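Local coordinates for protein aromatic amino acid aminotransferase I (Candida albicans WO-1, PDB 6HNU) that probably catalyses the pyridoxal-phosphate-dependent transfer of the amino group of aromatic L-amino acids to 2-oxoglutarate, giving aromatic oxo-acids and L-glutamate, at residues Asp123-Val128 against Tyr249-Met254; Val280-Ser285 against Val292-Ser297; Glu274-Leu279 against Gly351-Leu356; Lys119-Met124 against Leu308-Gly313. All blocks are in the same frame, centred on the assembly; numbering follows the deposited sequence. Where two conformers were deposited one is given.

In the fold
Interactions 1, 2 and 4 cluster on one side of the cofactor-binding sheet. The centres of interactions 1 and 2 are about 8 Å apart, and Tyr-250 OH is hydrogen-bonded to Val-280 O at 2.7 Å. Both touch pyridoxal phosphate, through Tyr-249 at its ring hydroxyl and Ser-297 at its phosphate. Interaction 4 shares helix 112-126 with interaction 1 and joins interaction 2 inside the sheet, where Asp-296 O accepts from Trp-310 N at 2.8 Å. Interaction 3 lies farther from the sheet, about 15 Å from interaction 4 between centres, although Tyr-352 and Leu-356 touch His-121. It is only about 8 Å from interaction 1, where Phe-251 packs on Leu-279 and Leu-356.

Interaction 1: Asp123-Val128 against Tyr249-Met254; sequences DMVHKV and YYFLQM. With PLP (pyridoxal-5'-phosphate), chain I.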
# COMPACT_ATOMS: atom_id res chain seq x y z
N ASP B 123 -18.49 -4.43 15.64
CA ASP B 123 -19.42 -5.29 16.41
C ASP B 123 -20.71 -4.54 16.76
O ASP B 123 -21.78 -5.16 16.75
CB ASP B 123 -18.75 -5.86 17.65
CG ASP B 123 -19.29 -7.23 18.05
OD1 ASP B 123 -19.94 -7.90 17.19
OD2 ASP B 123 -18.96 -7.65 19.16
N MET B 124 -20.63 -3.25 17.11
CA MET B 124 -21.80 -2.43 17.49
C MET B 124 -22.77 -2.39 16.31
O MET B 124 -23.97 -2.43 16.52
CB MET B 124 -21.28 -1.03 17.79
CG MET B 124 -22.26 -0.07 18.30
SD MET B 124 -21.48 1.56 18.28
CE MET B 124 -19.83 1.26 18.90
N VAL B 125 -22.26 -2.31 15.08
CA VAL B 125 -23.09 -2.14 13.86
C VAL B 125 -23.52 -3.50 13.29
O VAL B 125 -24.68 -3.62 12.88
CB VAL B 125 -22.35 -1.30 12.80
CG1 VAL B 125 -23.16 -1.23 11.52
CG2 VAL B 125 -22.02 0.11 13.28
N HIS B 126 -22.65 -4.49 13.27
CA HIS B 126 -22.81 -5.71 12.45
C HIS B 126 -23.06 -6.95 13.30
O HIS B 126 -23.47 -7.96 12.72
CB HIS B 126 -21.60 -5.92 11.53
CG HIS B 126 -21.39 -4.77 10.61
ND1 HIS B 126 -22.29 -4.48 9.58
CD2 HIS B 126 -20.50 -3.76 10.64
CE1 HIS B 126 -21.87 -3.39 8.95
NE2 HIS B 126 -20.76 -2.93 9.59
N LYS B 127 -22.79 -6.89 14.61
CA LYS B 127 -23.08 -8.02 15.54
C LYS B 127 -22.62 -9.34 14.89
O LYS B 127 -23.46 -10.24 14.62
CB LYS B 127 -24.57 -7.94 15.90
CG LYS B 127 -24.91 -7.95 17.38
CD LYS B 127 -23.97 -8.82 18.24
CE LYS B 127 -24.42 -9.01 19.67
NZ LYS B 127 -25.50 -10.01 19.78
N VAL B 128 -21.32 -9.47 14.60
CA VAL B 128 -20.79 -10.62 13.81
C VAL B 128 -21.17 -11.91 14.54
O VAL B 128 -20.93 -12.03 15.74
CB VAL B 128 -19.26 -10.53 13.59
CG1 VAL B 128 -18.74 -11.65 12.69
CG2 VAL B 128 -18.87 -9.16 13.02
N TYR B 249 -19.38 2.50 0.60
CA TYR B 249 -20.54 3.43 0.58
C TYR B 249 -21.56 3.03 1.65
O TYR B 249 -22.65 3.60 1.66
CB TYR B 249 -21.20 3.43 -0.80
CG TYR B 249 -20.30 3.67 -1.98
CD1 TYR B 249 -19.63 4.87 -2.15
CD2 TYR B 249 -20.11 2.69 -2.93
CE1 TYR B 249 -18.82 5.10 -3.25
CE2 TYR B 249 -19.33 2.91 -4.04
CZ TYR B 249 -18.67 4.11 -4.20
OH TYR B 249 -17.87 4.36 -5.29
N TYR B 250 -21.24 2.08 2.55
CA TYR B 250 -22.20 1.58 3.55
C TYR B 250 -22.81 2.74 4.35
O TYR B 250 -23.99 2.69 4.63
CB TYR B 250 -21.55 0.61 4.53
CG TYR B 250 -22.55 -0.06 5.44
CD1 TYR B 250 -23.34 -1.11 4.99
CD2 TYR B 250 -22.71 0.35 6.75
CE1 TYR B 250 -24.24 -1.75 5.81
CE2 TYR B 250 -23.61 -0.27 7.59
CZ TYR B 250 -24.39 -1.31 7.12
OH TYR B 250 -25.27 -1.91 7.92
N PHE B 251 -22.06 3.78 4.67
CA PHE B 251 -22.56 4.86 5.54
C PHE B 251 -23.08 6.01 4.67
O PHE B 251 -23.32 7.10 5.20
CB PHE B 251 -21.51 5.21 6.60
CG PHE B 251 -21.46 4.18 7.71
CD1 PHE B 251 -22.61 3.89 8.43
CD2 PHE B 251 -20.32 3.44 7.94
CE1 PHE B 251 -22.60 2.91 9.41
CE2 PHE B 251 -20.32 2.44 8.92
CZ PHE B 251 -21.45 2.19 9.65
N LEU B 252 -23.27 5.77 3.35
CA LEU B 252 -24.02 6.72 2.49
C LEU B 252 -25.45 6.21 2.34
O LEU B 252 -26.15 6.68 1.43
CB LEU B 252 -23.32 6.88 1.14
CG LEU B 252 -21.85 7.28 1.21
CD1 LEU B 252 -21.32 7.63 -0.16
CD2 LEU B 252 -21.63 8.45 2.16
N GLN B 253 -25.89 5.30 3.21
CA GLN B 253 -27.35 5.00 3.33
C GLN B 253 -28.12 6.30 3.63
O GLN B 253 -27.58 7.21 4.30
CB GLN B 253 -27.61 3.88 4.32
CG GLN B 253 -27.17 2.54 3.76
CD GLN B 253 -27.29 1.43 4.77
OE1 GLN B 253 -28.38 0.99 5.11
NE2 GLN B 253 -26.16 1.02 5.33
N MET B 254 -29.35 6.36 3.12
CA MET B 254 -30.17 7.58 3.18
C MET B 254 -31.58 7.20 3.62
O MET B 254 -31.95 6.02 3.54
CB MET B 254 -30.24 8.26 1.80
CG MET B 254 -28.91 8.84 1.37
SD MET B 254 -28.87 9.38 -0.35
CE MET B 254 -29.11 7.77 -1.12
N1 PLP I . -14.43 -0.17 -4.14
C2 PLP I . -15.41 0.39 -4.84
C2A PLP I . -16.51 -0.48 -5.34
C3 PLP I . -15.43 1.75 -5.12
O3 PLP I . -16.43 2.25 -5.90
C4 PLP I . -14.36 2.55 -4.66
C4A PLP I . -14.33 3.98 -4.96
C5 PLP I . -13.35 1.96 -3.89
C6 PLP I . -13.42 0.60 -3.68
C5A PLP I . -12.14 2.74 -3.42
O4P PLP I . -11.86 2.47 -2.02
P PLP I . -10.62 3.01 -1.27
O1P PLP I . -10.93 2.56 0.14
O2P PLP I . -10.60 4.55 -1.47
O3P PLP I . -9.39 2.34 -1.88
O HOH W 1 -26.73 -2.83 10.40
O HOH W 2 -25.32 -4.95 9.65
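Tyr-250 meets Val-125 and His-126 at the C-terminal end of helix 112-126, and its side chain has the largest share of this buried contact. From CB, the ring swings anti to the backbone N (chi1 -172°), which directs it at the helix. CG is met by the guanidinium of Arg-294 in a cation-pi contact, and CD2 lies above the centre of the Phe-251 ring, 3.6 Å from its plane. CE2 meets the methyl CG1 of Val-125 at 4.1 Å. At CZ the partner is His-126 CE1, 3.7 Å away and over one face of the tyrosine; the two ring planes are inclined at 54°. The opposite face is covered by Gln-253 NE2, 3.3 Å above the ring centre, while the same nitrogen donates to Tyr-250 O at 2.8 Å. At the tip, OH is hydrogen-bonded to Val-280 O and accepts a hydrogen bond from a water that also donates weakly to Val-125 O. Phe-251 CZ touches Val-125 CG2 at 4.2 Å, with the methyl at the phenyl edge. Tyr-249 OH hydrogen-bonds to O3 of pyridoxal phosphate, 2.6 Å away, so the loop joins the cofactor pocket to the helix. His-126 bonds through ND1 to Ser-282, linking helix 112-126 to the N-cap of helix 283-286. The loop after strand 242-246, bonded to Val-280, lies between helix 112-126 and, at Leu-252 and Met-254, helix 334-377.

Interaction 2: Val280-Ser285 against Val292-Ser297; sequences VPSFIS and VVRLDS. With PLP (pyridoxal-5'-phosphate), chain I.
A serine methylene resting against a buried arginine is the odd feature here: Ser-282 CB approaches Arg-294 NH1 to 3.3 Å, yet no hydrogen bond crosses between 280-285 and strand 292-297. The serine hydroxyl is used elsewhere, since Ser-282 is the N-cap of helix 283-286 and its OG accepts from Ser-285 N at 2.8 Å. Apolar contacts complete the junction. Val-292 CG1 meets Phe-283 CB at 3.7 Å, and Ile-284, in one of its two conformers, sets CD1 3.6 Å from Val-292 CG1 and lays CG1 against Arg-294 CB at 3.6 Å. The arginine is extended as far as NE, its CG anti to the backbone N (chi1 177°). NE forms a salt bridge with Asp-296 OD1 at 2.9 Å, meeting the syn side but 32° out of the carboxylate plane. NH1 forms a second one with Glu-245. The strand belongs to the mixed sheet of the large domain, and its C-terminal end delivers Ser-297 to the cofactor, OG hydrogen-bonding to phosphate oxygen O1P at 2.5 Å. Two carboxylates more than balance the single guanidinium charge; the surplus is probably eased by the N-H groups of Phe-283 and Ile-284, which donate to Glu-245.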
# COMPACT_ATOMS: atom_id res chain seq x y z
N VAL B 280 -29.23 -1.19 6.64
CA VAL B 280 -29.53 -2.51 6.04
C VAL B 280 -28.56 -3.52 6.66
O VAL B 280 -27.38 -3.22 6.81
CB VAL B 280 -29.37 -2.47 4.51
CG1 VAL B 280 -27.95 -2.10 4.11
CG2 VAL B 280 -29.75 -3.79 3.87
N PRO B 281 -28.99 -4.75 7.01
CA PRO B 281 -28.04 -5.77 7.46
C PRO B 281 -26.91 -6.01 6.43
O PRO B 281 -27.21 -6.20 5.25
CB PRO B 281 -28.90 -7.03 7.60
CG PRO B 281 -30.11 -6.71 6.76
CD PRO B 281 -30.37 -5.24 7.01
N SER B 282 -25.67 -6.04 6.91
CA SER B 282 -24.48 -6.45 6.12
C SER B 282 -24.52 -7.96 5.89
O SER B 282 -25.21 -8.70 6.64
CB SER B 282 -23.20 -6.09 6.83
OG SER B 282 -23.17 -6.79 8.09
N PHE B 283 -23.75 -8.43 4.91
CA PHE B 283 -23.49 -9.89 4.78
C PHE B 283 -22.73 -10.37 6.02
O PHE B 283 -23.05 -11.51 6.52
CB PHE B 283 -22.78 -10.25 3.49
CG PHE B 283 -23.68 -10.22 2.30
CD1 PHE B 283 -24.55 -11.27 2.05
CD2 PHE B 283 -23.64 -9.13 1.43
CE1 PHE B 283 -25.37 -11.25 0.94
CE2 PHE B 283 -24.44 -9.12 0.31
CZ PHE B 283 -25.31 -10.19 0.06
N ILE B 284 -21.81 -9.57 6.59
CA ILE B 284 -21.15 -10.04 7.85
C ILE B 284 -22.22 -10.30 8.93
O ILE B 284 -22.05 -11.30 9.66
CB ILE B 284 -20.13 -8.98 8.34
CG1 ILE B 284 -18.88 -8.91 7.47
CG2 ILE B 284 -19.78 -9.17 9.82
CD1 ILE B 284 -18.04 -10.15 7.53
N SER B 285 -23.22 -9.43 9.08
CA SER B 285 -24.28 -9.60 10.11
C SER B 285 -25.02 -10.92 9.89
O SER B 285 -25.48 -11.51 10.91
CB SER B 285 -25.22 -8.44 10.22
OG SER B 285 -26.19 -8.44 9.18
N VAL B 292 -18.01 -14.76 4.82
CA VAL B 292 -18.05 -13.35 4.31
C VAL B 292 -16.71 -12.68 4.66
O VAL B 292 -16.27 -12.79 5.82
CB VAL B 292 -19.25 -12.55 4.82
CG1 VAL B 292 -19.27 -11.14 4.26
CG2 VAL B 292 -20.55 -13.23 4.46
N VAL B 293 -16.15 -11.95 3.69
CA VAL B 293 -15.06 -10.98 3.94
C VAL B 293 -15.60 -9.61 3.56
O VAL B 293 -16.08 -9.45 2.43
CB VAL B 293 -13.76 -11.36 3.24
CG1 VAL B 293 -12.62 -10.42 3.60
CG2 VAL B 293 -13.36 -12.78 3.56
N ARG B 294 -15.53 -8.69 4.50
CA ARG B 294 -15.96 -7.28 4.29
C ARG B 294 -14.74 -6.37 4.11
O ARG B 294 -13.78 -6.44 4.91
CB ARG B 294 -16.85 -6.82 5.44
CG ARG B 294 -17.29 -5.37 5.36
CD ARG B 294 -18.09 -4.96 6.58
NE ARG B 294 -18.75 -3.68 6.42
CZ ARG B 294 -19.97 -3.49 5.93
NH1 ARG B 294 -20.66 -4.49 5.46
NH2 ARG B 294 -20.46 -2.27 5.82
N LEU B 295 -14.77 -5.53 3.08
CA LEU B 295 -13.74 -4.49 2.82
C LEU B 295 -14.34 -3.16 3.27
O LEU B 295 -15.28 -2.64 2.64
CB LEU B 295 -13.33 -4.49 1.35
CG LEU B 295 -13.18 -5.86 0.70
CD1 LEU B 295 -12.76 -5.72 -0.75
CD2 LEU B 295 -12.20 -6.75 1.45
N ASP B 296 -13.84 -2.65 4.39
CA ASP B 296 -14.30 -1.35 4.95
C ASP B 296 -13.27 -0.26 4.74
O ASP B 296 -12.05 -0.53 4.83
CB ASP B 296 -14.55 -1.47 6.47
CG ASP B 296 -15.92 -1.99 6.83
OD1 ASP B 296 -16.90 -1.41 6.32
OD2 ASP B 296 -16.01 -2.90 7.70
N SER B 297 -13.72 0.98 4.48
CA SER B 297 -12.80 2.08 4.18
C SER B 297 -13.28 3.37 4.85
O SER B 297 -14.49 3.59 4.92
CB SER B 297 -12.74 2.31 2.70
OG SER B 297 -11.79 3.30 2.40
N1 PLP I . -14.43 -0.17 -4.14
C2 PLP I . -15.41 0.39 -4.84
C2A PLP I . -16.51 -0.48 -5.34
C3 PLP I . -15.43 1.75 -5.12
O3 PLP I . -16.43 2.25 -5.90
C4 PLP I . -14.36 2.55 -4.66
C4A PLP I . -14.33 3.98 -4.96
C5 PLP I . -13.35 1.96 -3.89
C6 PLP I . -13.42 0.60 -3.68
C5A PLP I . -12.14 2.74 -3.42
O4P PLP I . -11.86 2.47 -2.02
P PLP I . -10.62 3.01 -1.27
O1P PLP I . -10.93 2.56 0.14
O2P PLP I . -10.60 4.55 -1.47
O3P PLP I . -9.39 2.34 -1.88

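Interaction 3: Glu274-Leu279 against Gly351-Leu356; sequences EFLKAL and GYLDWL
Phe-275 packs against Leu-353 and Leu-356 where the short helix 272-278 crosses helix 334-377, the long helix that in fold-type I aminotransferases runs between the large and small domains. The local axes pass 11.4 Å apart at 62°, and the interface is entirely apolar. Phe-275 has the greatest area buried. Its ring stands anti to the backbone N (chi1 173°), a setting that carries it across the gap toward the long helix. Leu-353 comes to the ring edge, near its plane, with CD2 placed 4.0 Å from Phe-275 CE2. The same methyl has a second neighbour, Leu-276 CD2, also at 4.0 Å, the two leucine side chains crossing at about a right angle. One methyl of Leu-353 therefore touches two consecutive residues of the short helix. Over one face of the phenyl lies Leu-279 CD1, 3.9 Å above the plane and offset toward the rim, so the residue just after the short helix folds back over the phenyl ring. Further along helix 334-377, Ile-357 and Arg-360 also touch Phe-275, while Leu-276 leans on Val-125 of helix 112-126. Away from this interface, Trp-355 packs on Tyr-52 of the second subunit. Leu-356 makes its contact near the backbone, where its CB sits 3.7 Å from Phe-275 CZ.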
# COMPACT_ATOMS: atom_id res chain seq x y z
N GLU B 274 -32.26 4.79 16.50
CA GLU B 274 -33.03 4.80 15.23
C GLU B 274 -32.03 4.64 14.10
O GLU B 274 -32.30 3.89 13.15
CB GLU B 274 -33.83 6.09 15.01
CG GLU B 274 -35.10 6.17 15.84
CD GLU B 274 -36.06 7.30 15.49
OE1 GLU B 274 -35.73 8.14 14.62
OE2 GLU B 274 -37.14 7.33 16.08
N PHE B 275 -30.88 5.31 14.18
CA PHE B 275 -29.86 5.25 13.11
C PHE B 275 -29.42 3.79 12.90
O PHE B 275 -29.53 3.31 11.76
CB PHE B 275 -28.67 6.14 13.43
CG PHE B 275 -27.51 5.99 12.48
CD1 PHE B 275 -27.62 6.42 11.17
CD2 PHE B 275 -26.31 5.41 12.90
CE1 PHE B 275 -26.53 6.34 10.31
CE2 PHE B 275 -25.23 5.33 12.04
CZ PHE B 275 -25.35 5.79 10.74
N LEU B 276 -28.97 3.12 13.97
CA LEU B 276 -28.42 1.75 13.89
C LEU B 276 -29.52 0.79 13.43
O LEU B 276 -29.19 -0.19 12.71
CB LEU B 276 -27.83 1.33 15.25
CG LEU B 276 -26.55 2.03 15.70
CD1 LEU B 276 -26.11 1.48 17.05
CD2 LEU B 276 -25.40 1.92 14.69
N LYS B 277 -30.78 1.03 13.81
CA LYS B 277 -31.91 0.15 13.42
C LYS B 277 -32.24 0.33 11.93
O LYS B 277 -32.81 -0.61 11.35
CB LYS B 277 -33.18 0.39 14.24
CG LYS B 277 -33.36 -0.56 15.42
CD LYS B 277 -34.46 -0.18 16.38
CE LYS B 277 -34.32 -0.83 17.74
NZ LYS B 277 -33.49 0.00 18.66
N ALA B 278 -31.96 1.50 11.37
CA ALA B 278 -32.33 1.85 9.98
C ALA B 278 -31.37 1.21 8.98
O ALA B 278 -31.76 1.09 7.80
CB ALA B 278 -32.36 3.33 9.80
N LEU B 279 -30.14 0.88 9.38
CA LEU B 279 -29.06 0.43 8.47
C LEU B 279 -29.42 -0.96 7.93
O LEU B 279 -29.94 -1.78 8.67
CB LEU B 279 -27.74 0.44 9.25
CG LEU B 279 -27.27 1.83 9.70
CD1 LEU B 279 -26.01 1.73 10.51
CD2 LEU B 279 -27.07 2.76 8.52
N GLY B 351 -19.53 10.30 19.06
CA GLY B 351 -19.21 11.36 18.09
C GLY B 351 -19.11 10.79 16.69
O GLY B 351 -19.56 11.44 15.77
N TYR B 352 -18.54 9.60 16.53
CA TYR B 352 -18.39 9.00 15.18
C TYR B 352 -19.81 8.72 14.67
O TYR B 352 -20.13 8.99 13.51
CB TYR B 352 -17.51 7.75 15.22
CG TYR B 352 -17.19 7.20 13.85
CD1 TYR B 352 -16.67 8.02 12.86
CD2 TYR B 352 -17.34 5.84 13.57
CE1 TYR B 352 -16.38 7.52 11.60
CE2 TYR B 352 -17.03 5.33 12.32
CZ TYR B 352 -16.51 6.17 11.35
OH TYR B 352 -16.25 5.70 10.09
N LEU B 353 -20.68 8.16 15.53
CA LEU B 353 -22.09 7.96 15.14
C LEU B 353 -22.69 9.32 14.75
O LEU B 353 -23.43 9.34 13.77
CB LEU B 353 -22.85 7.29 16.28
CG LEU B 353 -22.51 5.83 16.51
CD1 LEU B 353 -23.23 5.33 17.77
CD2 LEU B 353 -22.88 4.96 15.30
N ASP B 354 -22.44 10.40 15.51
CA ASP B 354 -22.99 11.72 15.14
C ASP B 354 -22.52 12.07 13.72
O ASP B 354 -23.29 12.70 12.93
CB ASP B 354 -22.58 12.82 16.13
CG ASP B 354 -23.11 12.69 17.55
OD1 ASP B 354 -24.22 12.18 17.72
OD2 ASP B 354 -22.43 13.21 18.45
N TRP B 355 -21.25 11.79 13.44
CA TRP B 355 -20.66 12.11 12.13
C TRP B 355 -21.40 11.33 11.03
O TRP B 355 -21.78 11.93 9.99
CB TRP B 355 -19.16 11.83 12.12
CG TRP B 355 -18.56 12.09 10.78
CD1 TRP B 355 -18.35 11.18 9.78
CD2 TRP B 355 -18.17 13.36 10.28
NE1 TRP B 355 -17.77 11.80 8.72
CE2 TRP B 355 -17.66 13.14 8.98
CE3 TRP B 355 -18.11 14.65 10.83
CZ2 TRP B 355 -17.11 14.17 8.21
CZ3 TRP B 355 -17.58 15.66 10.06
CH2 TRP B 355 -17.09 15.43 8.77
N LEU B 356 -21.61 10.04 11.25
CA LEU B 356 -22.30 9.14 10.27
C LEU B 356 -23.77 9.56 10.11
O LEU B 356 -24.29 9.48 8.97
CB LEU B 356 -22.17 7.70 10.74
CG LEU B 356 -20.73 7.22 10.92
CD1 LEU B 356 -20.75 5.79 11.40
CD2 LEU B 356 -19.91 7.35 9.63

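Interaction 4: Lys119-Met124 against Leu308-Gly313; sequences KEHTDM and LGWIVG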
# COMPACT_ATOMS: atom_id res chain seq x y z
N LYS B 119 -12.74 -2.44 15.76
CA LYS B 119 -13.41 -3.71 16.11
C LYS B 119 -14.69 -3.42 16.89
O LYS B 119 -15.73 -4.05 16.61
CB LYS B 119 -12.45 -4.66 16.83
CG LYS B 119 -13.03 -6.04 17.03
CD LYS B 119 -12.03 -7.10 17.49
CE LYS B 119 -12.64 -8.49 17.53
NZ LYS B 119 -11.64 -9.54 17.82
N GLU B 120 -14.66 -2.49 17.85
CA GLU B 120 -15.87 -2.11 18.61
C GLU B 120 -16.92 -1.55 17.64
O GLU B 120 -18.08 -1.93 17.75
CB GLU B 120 -15.55 -1.05 19.64
CG GLU B 120 -14.72 -1.59 20.80
CD GLU B 120 -14.18 -0.56 21.78
OE1 GLU B 120 -14.04 0.66 21.44
OE2 GLU B 120 -13.85 -0.98 22.89
N HIS B 121 -16.51 -0.64 16.76
CA HIS B 121 -17.37 -0.08 15.69
C HIS B 121 -18.05 -1.21 14.90
O HIS B 121 -19.32 -1.23 14.81
CB HIS B 121 -16.59 0.86 14.79
CG HIS B 121 -17.38 1.28 13.60
ND1 HIS B 121 -18.44 2.17 13.69
CD2 HIS B 121 -17.30 0.88 12.31
CE1 HIS B 121 -18.98 2.31 12.48
NE2 HIS B 121 -18.29 1.52 11.61
N THR B 122 -17.24 -2.14 14.40
CA THR B 122 -17.71 -3.29 13.59
C THR B 122 -18.76 -4.09 14.38
O THR B 122 -19.84 -4.36 13.83
CB THR B 122 -16.53 -4.14 13.12
OG1 THR B 122 -15.75 -3.30 12.28
CG2 THR B 122 -16.94 -5.38 12.36
N ASP B 123 -18.49 -4.43 15.64
CA ASP B 123 -19.42 -5.29 16.41
C ASP B 123 -20.71 -4.54 16.76
O ASP B 123 -21.78 -5.16 16.75
CB ASP B 123 -18.75 -5.86 17.65
CG ASP B 123 -19.29 -7.23 18.05
OD1 ASP B 123 -19.94 -7.90 17.19
OD2 ASP B 123 -18.96 -7.65 19.16
N MET B 124 -20.63 -3.25 17.11
CA MET B 124 -21.80 -2.43 17.49
C MET B 124 -22.77 -2.39 16.31
O MET B 124 -23.97 -2.43 16.52
CB MET B 124 -21.28 -1.03 17.79
CG MET B 124 -22.26 -0.07 18.30
SD MET B 124 -21.48 1.56 18.28
CE MET B 124 -19.83 1.26 18.90
N LEU B 308 -6.54 4.24 4.42
CA LEU B 308 -6.74 3.44 5.63
C LEU B 308 -8.12 2.81 5.56
O LEU B 308 -9.13 3.51 5.36
CB LEU B 308 -6.64 4.33 6.87
CG LEU B 308 -6.69 3.62 8.22
CD1 LEU B 308 -5.56 2.61 8.39
CD2 LEU B 308 -6.60 4.66 9.34
N GLY B 309 -8.13 1.51 5.74
CA GLY B 309 -9.39 0.81 5.88
C GLY B 309 -9.12 -0.42 6.72
O GLY B 309 -8.05 -0.50 7.43
N TRP B 310 -10.06 -1.32 6.68
CA TRP B 310 -9.88 -2.59 7.40
C TRP B 310 -10.63 -3.71 6.69
O TRP B 310 -11.42 -3.47 5.73
CB TRP B 310 -10.23 -2.43 8.89
CG TRP B 310 -11.65 -2.09 9.16
CD1 TRP B 310 -12.63 -2.95 9.52
CD2 TRP B 310 -12.26 -0.79 9.08
NE1 TRP B 310 -13.81 -2.27 9.69
CE2 TRP B 310 -13.62 -0.96 9.40
CE3 TRP B 310 -11.80 0.48 8.73
CZ2 TRP B 310 -14.52 0.10 9.41
CZ3 TRP B 310 -12.69 1.53 8.73
CH2 TRP B 310 -14.02 1.34 9.07
N ILE B 311 -10.37 -4.92 7.13
CA ILE B 311 -10.95 -6.14 6.52
C ILE B 311 -11.54 -6.93 7.68
O ILE B 311 -10.81 -7.11 8.67
CB ILE B 311 -9.89 -6.91 5.73
CG1 ILE B 311 -9.27 -6.05 4.62
CG2 ILE B 311 -10.43 -8.21 5.17
CD1 ILE B 311 -7.95 -6.59 4.05
N VAL B 312 -12.80 -7.35 7.56
CA VAL B 312 -13.52 -8.16 8.56
C VAL B 312 -13.71 -9.56 8.00
O VAL B 312 -14.21 -9.71 6.87
CB VAL B 312 -14.86 -7.55 8.98
CG1 VAL B 312 -15.37 -8.23 10.24
CG2 VAL B 312 -14.76 -6.04 9.16
N GLY B 313 -13.40 -10.55 8.82
CA GLY B 313 -13.58 -11.95 8.43
C GLY B 313 -13.03 -12.90 9.48
O GLY B 313 -12.66 -12.49 10.59
O HOH W 3 -17.18 -2.57 10.03
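Thr-122 and Val-312 mark the closest backbone approach, their CA atoms 8.2 Å apart, where helix 112-126 lies over strand 309-314. The local axes are 10.7 Å from each other and cross at -51°, a spacing filled by side chains and one water. Thr-122 serves both partners on the strand. Its methyl CG2 meets the branched end of Val-312 tip to tip, 3.9 Å from both CG1 and CG2. Its OG1 faces Trp-310, whose NE1 donates a weak hydrogen bond to it, 3.4 Å long and bent to 135°. A water in the indole plane, at the ring edge, reinforces this link by donating to Thr-122 OG1 at 2.8 Å and accepting weakly from NE1. The threonine hydroxyl is additionally bonded to Ile-118 O, one turn back, which ties it to its own helix. Trp-310 takes its place with CG between the backbone N and the carbonyl carbon (chi1 64°), and its benzene side reaches the histidine, Trp-310 CZ2 lying 4.1 Å from His-121 CD2. The imidazole and indole side chains cross at about a right angle, and His-121 is further packed against Phe-251 and Tyr-352. Strand 309-314 runs antiparallel to both its neighbours, 133-138 and 292-297, in an otherwise largely parallel sheet; a helix packed over this reversed strand belongs to the large-domain alpha/beta fold of fold-type I pyridoxal-phosphate enzymes.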